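Local coordinates for protein probable mannosyltransferase KTR4 (Saccharomyces cerevisiae, PDB 5A07) that is a probable mannosyltransferase of the glycolipid 2-alpha-mannosyltransferase family, with a GT-A type fold that holds guanosine-5'-diphosphate and a manganese ion, at residues L108-N113 against H206-F211; I197-V202 against Y349-D354; Q267-L272 against D354-S359. All blocks are in the same frame, centred on the assembly; numbering follows the deposited sequence.

Contact 1 of 3, residues L108-N113 against H206-F211; sequences LSLVRN and HNMCRF. With GDP (guanosine-5'-diphosphate), chain F.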
loop_
_atom_site.group_PDB
_atom_site.type_symbol
_atom_site.label_atom_id
_atom_site.label_comp_id
_atom_site.label_asym_id
_atom_site.label_seq_id
_atom_site.Cartn_x
_atom_site.Cartn_y
_atom_site.Cartn_z
ATOM N N LEU B 108 -12.064 -5.592 1.479
ATOM C CA LEU B 108 -12.589 -4.312 1.845
ATOM C C LEU B 108 -12.591 -3.336 0.693
ATOM O O LEU B 108 -11.579 -3.174 0.003
ATOM C CB LEU B 108 -11.739 -3.695 2.972
ATOM C CG LEU B 108 -12.061 -2.229 3.296
ATOM C CD1 LEU B 108 -13.428 -2.043 3.928
ATOM C CD2 LEU B 108 -11.014 -1.641 4.235
ATOM N N SER B 109 -13.706 -2.626 0.476
ATOM C CA SER B 109 -13.728 -1.558 -0.490
ATOM C C SER B 109 -14.452 -0.337 0.100
ATOM O O SER B 109 -15.617 -0.439 0.516
ATOM C CB SER B 109 -14.484 -1.920 -1.783
ATOM O OG SER B 109 -14.159 -3.184 -2.344
ATOM N N LEU B 110 -13.780 0.791 0.009
ATOM C CA LEU B 110 -14.360 2.081 0.250
ATOM C C LEU B 110 -14.751 2.595 -1.077
ATOM O O LEU B 110 -13.882 2.837 -1.919
ATOM C CB LEU B 110 -13.301 3.004 0.849
ATOM C CG LEU B 110 -13.706 4.442 1.068
ATOM C CD1 LEU B 110 -14.677 4.545 2.253
ATOM C CD2 LEU B 110 -12.519 5.388 1.293
ATOM N N VAL B 111 -16.075 2.773 -1.296
ATOM C CA VAL B 111 -16.566 3.181 -2.588
ATOM C C VAL B 111 -17.824 4.038 -2.471
ATOM O O VAL B 111 -18.482 4.010 -1.433
ATOM C CB VAL B 111 -16.968 1.975 -3.470
ATOM C CG1 VAL B 111 -15.717 1.281 -4.009
ATOM C CG2 VAL B 111 -17.727 0.936 -2.712
ATOM N N ARG B 112 -18.095 4.766 -3.557
ATOM C CA ARG B 112 -19.264 5.588 -3.674
ATOM C C ARG B 112 -20.349 4.795 -4.381
ATOM O O ARG B 112 -20.089 3.796 -5.043
ATOM C CB ARG B 112 -18.938 6.833 -4.462
ATOM C CG ARG B 112 -18.025 7.820 -3.760
ATOM C CD ARG B 112 -17.399 8.828 -4.723
ATOM N NE ARG B 112 -16.383 8.014 -5.414
ATOM C CZ ARG B 112 -15.162 8.395 -5.768
ATOM N NH1 ARG B 112 -14.764 9.629 -5.540
ATOM N NH2 ARG B 112 -14.333 7.511 -6.329
ATOM N N ASN B 113 -21.614 5.215 -4.212
ATOM C CA ASN B 113 -22.711 4.610 -4.989
ATOM C C ASN B 113 -22.448 4.605 -6.480
ATOM O O ASN B 113 -22.754 3.621 -7.211
ATOM C CB ASN B 113 -24.082 5.279 -4.635
ATOM C CG ASN B 113 -24.580 4.820 -3.245
ATOM O OD1 ASN B 113 -24.821 3.640 -3.006
ATOM N ND2 ASN B 113 -24.670 5.754 -2.322
ATOM N N HIS B 206 -8.918 14.496 0.318
ATOM C CA HIS B 206 -8.275 14.683 1.597
ATOM C C HIS B 206 -8.901 13.810 2.681
ATOM O O HIS B 206 -8.225 13.141 3.458
ATOM C CB HIS B 206 -8.344 16.170 1.992
ATOM C CG HIS B 206 -7.539 17.076 1.130
ATOM N ND1 HIS B 206 -6.325 17.595 1.546
ATOM C CD2 HIS B 206 -7.762 17.605 -0.110
ATOM C CE1 HIS B 206 -5.861 18.429 0.625
ATOM N NE2 HIS B 206 -6.705 18.452 -0.402
ATOM N N ASN B 207 -10.221 13.805 2.771
ATOM C CA ASN B 207 -10.912 13.017 3.771
ATOM C C ASN B 207 -10.623 11.542 3.560
ATOM O O ASN B 207 -10.495 10.844 4.524
ATOM C CB ASN B 207 -12.446 13.207 3.698
ATOM C CG ASN B 207 -12.864 14.628 4.114
ATOM O OD1 ASN B 207 -12.114 15.389 4.762
ATOM N ND2 ASN B 207 -14.073 14.971 3.775
ATOM N N MET B 208 -10.617 11.101 2.313
ATOM C CA MET B 208 -10.332 9.690 2.025
ATOM C C MET B 208 -8.928 9.273 2.486
ATOM O O MET B 208 -8.747 8.251 3.133
ATOM C CB MET B 208 -10.510 9.445 0.570
ATOM C CG MET B 208 -10.226 7.984 0.139
ATOM S SD MET B 208 -8.462 7.652 -0.195
ATOM C CE MET B 208 -8.008 8.698 -1.572
ATOM N N CYS B 209 -7.967 10.098 2.176
ATOM C CA CYS B 209 -6.574 9.800 2.540
ATOM C C CYS B 209 -6.394 9.670 4.031
ATOM O O CYS B 209 -5.733 8.763 4.591
ATOM C CB CYS B 209 -5.665 10.880 1.994
ATOM S SG CYS B 209 -5.415 10.910 0.228
ATOM N N ARG B 210 -7.015 10.605 4.742
ATOM C CA ARG B 210 -6.989 10.534 6.176
ATOM C C ARG B 210 -7.732 9.304 6.735
ATOM O O ARG B 210 -7.222 8.607 7.666
ATOM C CB ARG B 210 -7.601 11.837 6.707
ATOM C CG ARG B 210 -7.856 11.829 8.220
ATOM C CD ARG B 210 -8.152 13.310 8.597
ATOM N NE ARG B 210 -8.652 13.438 9.940
ATOM C CZ ARG B 210 -9.938 13.570 10.281
ATOM N NH1 ARG B 210 -10.874 13.566 9.365
ATOM N NH2 ARG B 210 -10.267 13.784 11.553
ATOM N N PHE B 211 -8.934 9.013 6.192
ATOM C CA PHE B 211 -9.722 7.869 6.646
ATOM C C PHE B 211 -8.909 6.551 6.390
ATOM O O PHE B 211 -8.850 5.690 7.265
ATOM C CB PHE B 211 -11.031 7.794 5.855
ATOM C CG PHE B 211 -11.848 6.577 6.135
ATOM C CD1 PHE B 211 -12.671 6.506 7.248
ATOM C CD2 PHE B 211 -11.844 5.504 5.269
ATOM C CE1 PHE B 211 -13.392 5.366 7.562
ATOM C CE2 PHE B 211 -12.581 4.330 5.565
ATOM C CZ PHE B 211 -13.363 4.261 6.725
HETATM P PB GDP F . -6.665 7.177 -6.494
HETATM O O1B GDP F . -6.750 7.922 -7.772
HETATM O O2B GDP F . -5.810 7.661 -5.472
HETATM O O3B GDP F . -6.639 5.711 -6.706
HETATM O O3A GDP F . -8.080 7.606 -5.823
HETATM P PA GDP F . -9.522 6.948 -5.872
HETATM O O1A GDP F . -10.574 7.878 -6.296
HETATM O O2A GDP F . -9.611 5.617 -6.495
HETATM O "O5'" GDP F . -9.778 6.762 -4.325
HETATM C "C5'" GDP F . -9.287 5.739 -3.451
HETATM C "C4'" GDP F . -10.380 4.828 -2.919
HETATM O "O4'" GDP F . -11.247 5.627 -2.105
HETATM C "C3'" GDP F . -11.239 4.170 -3.985
HETATM O "O3'" GDP F . -11.709 2.897 -3.479
HETATM C "C2'" GDP F . -12.389 5.177 -4.153
HETATM O "O2'" GDP F . -13.592 4.548 -4.576
HETATM C "C1'" GDP F . -12.536 5.647 -2.749
HETATM N N9 GDP F . -13.005 7.047 -2.624
HETATM C C8 GDP F . -12.399 8.192 -3.033
HETATM N N7 GDP F . -13.173 9.285 -2.645
HETATM C C5 GDP F . -14.254 8.786 -1.971
HETATM C C6 GDP F . -15.422 9.394 -1.304
HETATM O O6 GDP F . -15.449 10.666 -1.349
HETATM N N1 GDP F . -16.322 8.572 -0.748
HETATM C C2 GDP F . -16.204 7.192 -0.800
HETATM N N2 GDP F . -17.139 6.436 -0.235
HETATM N N3 GDP F . -15.143 6.581 -1.412
HETATM C C4 GDP F . -14.152 7.324 -1.937
#
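The nucleotide pocket of this GT-A domain is where L110, at the end of strand 105-110, meets M208 and F211 of helix 203-214. The meeting is apolar. CD2 of L110 lies 3.7 Å from CG of M208 and also touches CD2 of F211, while CD1 of L110 lies 3.9 Å from CE2 of F211. F211 carries CG anti to the backbone N, which sends its ring off the helix towards the strand. The ring also meets that of W174.

GDP lies beside this bridge. The carbonyl oxygen of L110 accepts from both ribose hydroxyls, with O3' of GDP at 2.7 Å and O2' of GDP at 3.2 Å. The next carbonyl, O of V111, takes a weak bond from N2 of the guanine. CG of L110 sits 3.6 Å from N3 of GDP. M208 closes on the sugar, its CG 3.4 Å from O4' of GDP, and its bends at chi2 and chi3 bring SD and CE to C5'. R112 lays one face of its guanidinium over the imidazole part of the base, while D115 pairs with its NE. Nucleotide binding at the C-terminal end of central-sheet strands, here through backbone oxygens, is characteristic of GT-A folds.

Contact 2 of 3, residues I197-V202 against Y349-D354; sequences IQYAEV and YERWGD. With GDP (guanosine-5'-diphosphate), chain F.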
loop_
_atom_site.group_PDB
_atom_site.type_symbol
_atom_site.label_atom_id
_atom_site.label_comp_id
_atom_site.label_asym_id
_atom_site.label_seq_id
_atom_site.Cartn_x
_atom_site.Cartn_y
_atom_site.Cartn_z
ATOM N N ILE B 197 -1.216 19.929 -8.717
ATOM C CA ILE B 197 -1.260 18.713 -7.921
ATOM C C ILE B 197 -2.661 18.157 -8.000
ATOM O O ILE B 197 -3.615 18.790 -7.574
ATOM C CB ILE B 197 -0.860 18.974 -6.479
ATOM C CG1 ILE B 197 0.658 18.963 -6.356
ATOM C CG2 ILE B 197 -1.327 17.865 -5.568
ATOM C CD1 ILE B 197 1.328 20.235 -6.711
ATOM N N GLN B 198 -2.762 16.947 -8.528
ATOM C CA GLN B 198 -4.014 16.270 -8.631
ATOM C C GLN B 198 -4.778 16.166 -7.282
ATOM O O GLN B 198 -4.205 15.843 -6.209
ATOM C CB GLN B 198 -3.793 14.884 -9.201
ATOM C CG GLN B 198 -5.093 14.307 -9.699
ATOM C CD GLN B 198 -4.985 12.853 -10.095
ATOM O OE1 GLN B 198 -4.182 12.085 -9.546
ATOM N NE2 GLN B 198 -5.843 12.447 -11.018
ATOM N N TYR B 199 -6.059 16.494 -7.364
ATOM C CA TYR B 199 -7.039 16.472 -6.287
ATOM C C TYR B 199 -6.784 17.475 -5.205
ATOM O O TYR B 199 -7.357 17.364 -4.113
ATOM C CB TYR B 199 -7.079 15.128 -5.573
ATOM C CG TYR B 199 -7.280 13.892 -6.406
ATOM C CD1 TYR B 199 -8.460 13.668 -7.140
ATOM C CD2 TYR B 199 -6.304 12.899 -6.401
ATOM C CE1 TYR B 199 -8.637 12.498 -7.869
ATOM C CE2 TYR B 199 -6.465 11.729 -7.126
ATOM C CZ TYR B 199 -7.623 11.504 -7.831
ATOM O OH TYR B 199 -7.703 10.289 -8.517
ATOM N N ALA B 200 -5.893 18.430 -5.416
ATOM C CA ALA B 200 -5.507 19.330 -4.299
ATOM C C ALA B 200 -6.737 20.000 -3.706
ATOM O O ALA B 200 -6.888 20.125 -2.515
ATOM C CB ALA B 200 -4.525 20.389 -4.786
ATOM N N GLU B 201 -7.643 20.443 -4.571
ATOM C CA GLU B 201 -8.808 21.185 -4.111
ATOM C C GLU B 201 -10.040 20.279 -3.950
ATOM O O GLU B 201 -11.161 20.768 -3.807
ATOM C CB GLU B 201 -9.066 22.364 -5.102
ATOM C CG GLU B 201 -7.999 23.469 -5.068
ATOM C CD GLU B 201 -8.257 24.656 -6.016
ATOM O OE1 GLU B 201 -8.037 24.502 -7.231
ATOM O OE2 GLU B 201 -8.648 25.749 -5.546
ATOM N N VAL B 202 -9.866 18.956 -3.990
ATOM C CA VAL B 202 -11.010 18.035 -3.774
ATOM C C VAL B 202 -11.076 17.608 -2.338
ATOM O O VAL B 202 -10.292 16.738 -1.915
ATOM C CB VAL B 202 -10.922 16.846 -4.706
ATOM C CG1 VAL B 202 -12.172 15.966 -4.566
ATOM C CG2 VAL B 202 -10.790 17.316 -6.150
ATOM N N TYR B 349 -3.651 20.722 5.121
ATOM C CA TYR B 349 -2.748 21.800 4.703
ATOM C C TYR B 349 -1.760 21.381 3.631
ATOM O O TYR B 349 -1.233 22.253 2.847
ATOM C CB TYR B 349 -1.982 22.302 5.912
ATOM C CG TYR B 349 -2.896 22.861 7.021
ATOM C CD1 TYR B 349 -3.991 23.709 6.717
ATOM C CD2 TYR B 349 -2.677 22.545 8.367
ATOM C CE1 TYR B 349 -4.835 24.206 7.735
ATOM C CE2 TYR B 349 -3.494 23.052 9.362
ATOM C CZ TYR B 349 -4.570 23.878 9.046
ATOM O OH TYR B 349 -5.352 24.349 10.050
ATOM N N GLU B 350 -1.514 20.053 3.548
ATOM C CA GLU B 350 -0.803 19.517 2.431
ATOM C C GLU B 350 -1.747 18.467 1.820
ATOM O O GLU B 350 -2.956 18.580 1.994
ATOM C CB GLU B 350 0.527 18.985 2.951
ATOM C CG GLU B 350 1.414 20.121 3.498
ATOM C CD GLU B 350 2.770 19.691 4.081
ATOM O OE1 GLU B 350 3.305 18.547 3.820
ATOM O OE2 GLU B 350 3.281 20.488 4.867
ATOM N N ARG B 351 -1.241 17.473 1.088
ATOM C CA ARG B 351 -2.145 16.487 0.475
ATOM C C ARG B 351 -1.569 15.112 0.801
ATOM O O ARG B 351 -1.296 14.289 -0.091
ATOM C CB ARG B 351 -2.351 16.735 -1.040
ATOM C CG ARG B 351 -3.781 16.251 -1.537
ATOM C CD ARG B 351 -3.729 15.472 -2.827
ATOM N NE ARG B 351 -2.871 14.304 -2.595
ATOM C CZ ARG B 351 -2.350 13.513 -3.539
ATOM N NH1 ARG B 351 -2.639 13.710 -4.785
ATOM N NH2 ARG B 351 -1.546 12.479 -3.201
ATOM N N TRP B 352 -1.371 14.850 2.071
ATOM C CA TRP B 352 -0.702 13.636 2.443
ATOM C C TRP B 352 -1.584 12.413 2.095
ATOM O O TRP B 352 -2.698 12.295 2.605
ATOM C CB TRP B 352 -0.432 13.621 3.938
ATOM C CG TRP B 352 0.559 14.619 4.453
ATOM C CD1 TRP B 352 1.365 15.405 3.729
ATOM C CD2 TRP B 352 0.805 14.940 5.834
ATOM N NE1 TRP B 352 2.140 16.165 4.557
ATOM C CE2 TRP B 352 1.795 15.908 5.856
ATOM C CE3 TRP B 352 0.281 14.492 7.048
ATOM C CZ2 TRP B 352 2.293 16.457 7.045
ATOM C CZ3 TRP B 352 0.767 15.061 8.245
ATOM C CH2 TRP B 352 1.763 16.020 8.219
ATOM N N GLY B 353 -1.076 11.506 1.257
ATOM C CA GLY B 353 -1.763 10.263 0.911
ATOM C C GLY B 353 -1.652 9.188 1.966
ATOM O O GLY B 353 -0.696 9.153 2.766
ATOM N N ASP B 354 -2.626 8.297 1.982
ATOM C CA ASP B 354 -2.550 7.136 2.860
ATOM C C ASP B 354 -1.305 6.252 2.562
ATOM O O ASP B 354 -0.768 5.634 3.452
ATOM C CB ASP B 354 -3.805 6.323 2.879
ATOM C CG ASP B 354 -4.164 5.727 1.509
ATOM O OD1 ASP B 354 -4.692 6.427 0.650
ATOM O OD2 ASP B 354 -3.910 4.532 1.344
HETATM P PB GDP F . -6.665 7.177 -6.494
HETATM O O1B GDP F . -6.750 7.922 -7.772
HETATM O O2B GDP F . -5.810 7.661 -5.472
HETATM O O3B GDP F . -6.639 5.711 -6.706
HETATM O O3A GDP F . -8.080 7.606 -5.823
HETATM P PA GDP F . -9.522 6.948 -5.872
HETATM O O1A GDP F . -10.574 7.878 -6.296
HETATM O O2A GDP F . -9.611 5.617 -6.495
HETATM O "O5'" GDP F . -9.778 6.762 -4.325
HETATM C "C5'" GDP F . -9.287 5.739 -3.451
HETATM C "C4'" GDP F . -10.380 4.828 -2.919
HETATM O "O4'" GDP F . -11.247 5.627 -2.105
HETATM C "C3'" GDP F . -11.239 4.170 -3.985
HETATM O "O3'" GDP F . -11.709 2.897 -3.479
HETATM C "C2'" GDP F . -12.389 5.177 -4.153
HETATM O "O2'" GDP F . -13.592 4.548 -4.576
HETATM C "C1'" GDP F . -12.536 5.647 -2.749
HETATM N N9 GDP F . -13.005 7.047 -2.624
HETATM C C8 GDP F . -12.399 8.192 -3.033
HETATM N N7 GDP F . -13.173 9.285 -2.645
HETATM C C5 GDP F . -14.254 8.786 -1.971
HETATM C C6 GDP F . -15.422 9.394 -1.304
HETATM O O6 GDP F . -15.449 10.666 -1.349
HETATM N N1 GDP F . -16.322 8.572 -0.748
HETATM C C2 GDP F . -16.204 7.192 -0.800
HETATM N N2 GDP F . -17.139 6.436 -0.235
HETATM N N3 GDP F . -15.143 6.581 -1.412
HETATM C C4 GDP F . -14.152 7.324 -1.937
#
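The carbonyl oxygen of Q198 receives NH1 of R351 at 3.0 Å, and this bond joins the two loops. It is fairly straight, with an N-H...O angle of 160°. The oxygen lies in the guanidinium plane, at its edge, but the donor is tilted 30° from the carbonyl plane. Bends at chi2 and chi3 of R351 curl the chain, and its CD also comes within 3.4 Å of O of Q198.

Y199 and I197 pack more loosely on R351. NH1 of R351 stands at the edge of the Y199 ring, 4.1 Å from CD2 of Y199, with the two planes 49° apart. CG2 of I197 lies 4.4 Å from CD of R351.

The Y199 ring has further partners. The CG atom of Q198 sits over the centre of one face, and Y205 stacks with the same ring. The OH of Y199 gives a hydrogen bond of 2.7 Å to O1B of GDP. This side chain thus binds the beta-phosphate and lies about 6 Å from the manganese ion.

I197 to A200 form a type II turn, and Y199 to V202 a type I turn. These turns link helix 182-194 to helix 203-214, whose N-cap position is V202. Residues 350-353 run from helix 346-349 to helix 354-365. R351 lies between the two loops, and also touches M192 of helix 182-194 and Y205 and H206 of helix 203-214.

Contact 3 of 3, residues Q267-L272 against D354-S359; sequences QTIETL and DAPVRS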
loop_
_atom_site.group_PDB
_atom_site.type_symbol
_atom_site.label_atom_id
_atom_site.label_comp_id
_atom_site.label_asym_id
_atom_site.label_seq_id
_atom_site.Cartn_x
_atom_site.Cartn_y
_atom_site.Cartn_z
ATOM N N GLN B 267 5.538 17.280 -3.776
ATOM C CA GLN B 267 4.802 18.517 -3.420
ATOM C C GLN B 267 3.532 18.204 -2.669
ATOM O O GLN B 267 2.934 19.114 -2.083
ATOM C CB GLN B 267 4.469 19.331 -4.692
ATOM C CG GLN B 267 5.657 19.809 -5.536
ATOM C CD GLN B 267 6.353 18.657 -6.303
ATOM O OE1 GLN B 267 5.852 17.503 -6.425
ATOM N NE2 GLN B 267 7.522 18.964 -6.815
ATOM N N THR B 268 3.083 16.936 -2.653
ATOM C CA THR B 268 1.938 16.577 -1.817
ATOM C C THR B 268 2.315 16.390 -0.376
ATOM O O THR B 268 1.437 16.302 0.520
ATOM C CB THR B 268 1.238 15.295 -2.310
ATOM O OG1 THR B 268 2.133 14.162 -2.159
ATOM C CG2 THR B 268 0.781 15.427 -3.737
ATOM N N ILE B 269 3.612 16.202 -0.109
ATOM C CA ILE B 269 4.075 15.785 1.192
ATOM C C ILE B 269 5.281 16.585 1.650
ATOM O O ILE B 269 6.228 16.058 2.275
ATOM C CB ILE B 269 4.436 14.273 1.216
ATOM C CG1 ILE B 269 5.425 13.920 0.115
ATOM C CG2 ILE B 269 3.135 13.478 1.173
ATOM C CD1 ILE B 269 5.962 12.461 0.160
ATOM N N GLU B 270 5.235 17.889 1.406
ATOM C CA GLU B 270 6.371 18.765 1.747
ATOM C C GLU B 270 6.926 18.556 3.139
ATOM O O GLU B 270 8.165 18.439 3.299
ATOM C CB GLU B 270 5.978 20.242 1.561
ATOM C CG GLU B 270 7.138 21.170 1.869
ATOM C CD GLU B 270 6.862 22.615 1.457
ATOM O OE1 GLU B 270 5.678 22.984 1.435
ATOM O OE2 GLU B 270 7.829 23.351 1.158
ATOM N N THR B 271 6.096 18.485 4.161
ATOM C CA THR B 271 6.563 18.309 5.528
ATOM C C THR B 271 6.253 16.991 6.199
ATOM O O THR B 271 6.438 16.847 7.386
ATOM C CB THR B 271 6.051 19.436 6.488
ATOM O OG1 THR B 271 4.612 19.365 6.657
ATOM C CG2 THR B 271 6.488 20.829 5.960
ATOM N N LEU B 272 5.868 15.970 5.469
ATOM C CA LEU B 272 5.533 14.712 6.130
ATOM C C LEU B 272 6.774 13.997 6.765
ATOM O O LEU B 272 6.742 13.544 7.890
ATOM C CB LEU B 272 4.796 13.782 5.147
ATOM C CG LEU B 272 4.552 12.357 5.651
ATOM C CD1 LEU B 272 3.685 12.317 6.884
ATOM C CD2 LEU B 272 3.869 11.612 4.477
ATOM N N ASP B 354 -2.626 8.297 1.982
ATOM C CA ASP B 354 -2.550 7.136 2.860
ATOM C C ASP B 354 -1.305 6.252 2.562
ATOM O O ASP B 354 -0.768 5.634 3.452
ATOM C CB ASP B 354 -3.805 6.323 2.879
ATOM C CG ASP B 354 -4.164 5.727 1.509
ATOM O OD1 ASP B 354 -4.692 6.427 0.650
ATOM O OD2 ASP B 354 -3.910 4.532 1.344
ATOM N N ALA B 355 -0.897 6.213 1.303
ATOM C CA ALA B 355 0.217 5.367 0.873
ATOM C C ALA B 355 1.576 5.764 1.528
ATOM O O ALA B 355 2.160 4.948 2.233
ATOM C CB ALA B 355 0.286 5.323 -0.622
ATOM N N PRO B 356 2.004 7.026 1.429
ATOM C CA PRO B 356 3.244 7.369 2.164
ATOM C C PRO B 356 3.158 7.260 3.658
ATOM O O PRO B 356 4.111 6.873 4.325
ATOM C CB PRO B 356 3.581 8.806 1.670
ATOM C CG PRO B 356 2.261 9.337 1.128
ATOM C CD PRO B 356 1.530 8.138 0.586
ATOM N N VAL B 357 2.014 7.613 4.223
ATOM C CA VAL B 357 1.808 7.504 5.647
ATOM C C VAL B 357 1.869 6.094 6.139
ATOM O O VAL B 357 2.571 5.774 7.120
ATOM C CB VAL B 357 0.467 8.167 6.043
ATOM C CG1 VAL B 357 0.062 7.862 7.492
ATOM C CG2 VAL B 357 0.543 9.666 5.784
ATOM N N ARG B 358 1.106 5.200 5.511
ATOM C CA ARG B 358 1.183 3.764 5.876
ATOM C C ARG B 358 2.618 3.237 5.723
ATOM O O ARG B 358 3.101 2.460 6.574
ATOM C CB ARG B 358 0.235 2.946 4.943
ATOM C CG ARG B 358 0.249 1.456 5.173
ATOM C CD ARG B 358 -0.951 1.022 5.951
ATOM N NE ARG B 358 -2.173 1.105 5.139
ATOM C CZ ARG B 358 -3.213 1.889 5.409
ATOM N NH1 ARG B 358 -3.221 2.668 6.518
ATOM N NH2 ARG B 358 -4.270 1.853 4.615
ATOM N N SER B 359 3.268 3.649 4.641
ATOM C CA SER B 359 4.593 3.125 4.249
ATOM C C SER B 359 5.692 3.606 5.226
ATOM O O SER B 359 6.547 2.818 5.610
ATOM C CB SER B 359 4.970 3.555 2.832
ATOM O OG SER B 359 4.049 3.025 1.894
#
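Apolar contacts join I269 and L272 to P356 and V357, and all four residues are buried. L272 reaches both helix residues with a single methyl. Its CD2 lies 4.0 Å from CB of P356 and 4.1 Å from CG2 of V357. The side chain of L272 crosses each of these two at about a right angle. The torsions suit this: L272 has CG anti to the backbone N (chi1 172°), which extends it towards the helix. V357 has CG2 anti to the carbonyl carbon and beside its backbone N, and that methyl is the one that L272 meets. I269 adds a lighter contact, with CG2 4.2 Å from CG of the P356 ring. P356 is therefore met at two neighbouring ring carbons, by I269 at CG and by L272 at CB.

Hydrogen bonds lie within each segment. In the loop, N of L272 bonds to O of I269 at 3.2 Å, a bond within the turn that carries both apolar residues. In the helix, O of A355 accepts from OG of S359 at 2.7 Å and from N of S359 at 3.0 Å. The hydroxyl comes in from above the carbonyl plane, 43° out of it. OG of S359 is also hydrogen-bonded to N of F317.

Two salt bridges involve the helix: D354 with R230, and R358 with E322.

Segment 267-272 follows strand 256-262 and leads into helix 272-282, with T271 at the N-cap position. Segment 354-359 is the first part of helix 354-365. Helix 332-344 borders both, since its L341 touches L272 and V357 alike. Helix 203-214 adds S213 against V357.

The three contacts form a connected cluster in one GT-A domain, each touching the other two. Contacts 1 and 2 have centres about 14 Å apart, contacts 2 and 3 about 10 Å, and contacts 1 and 3 about 17 Å. Along the chain, contacts 1 and 2 alternate their segments, as do contacts 2 and 3, whereas contact 1 closes before contact 3 opens. D354 belongs to contacts 2 and 3. H206 of contact 1 probably bonds to A200 of contact 2, and T271 of contact 3 probably to E350. Contacts 1 and 2 both touch GDP. Contact 3 does not; it joins loop 267-272 to the start of helix 354-365.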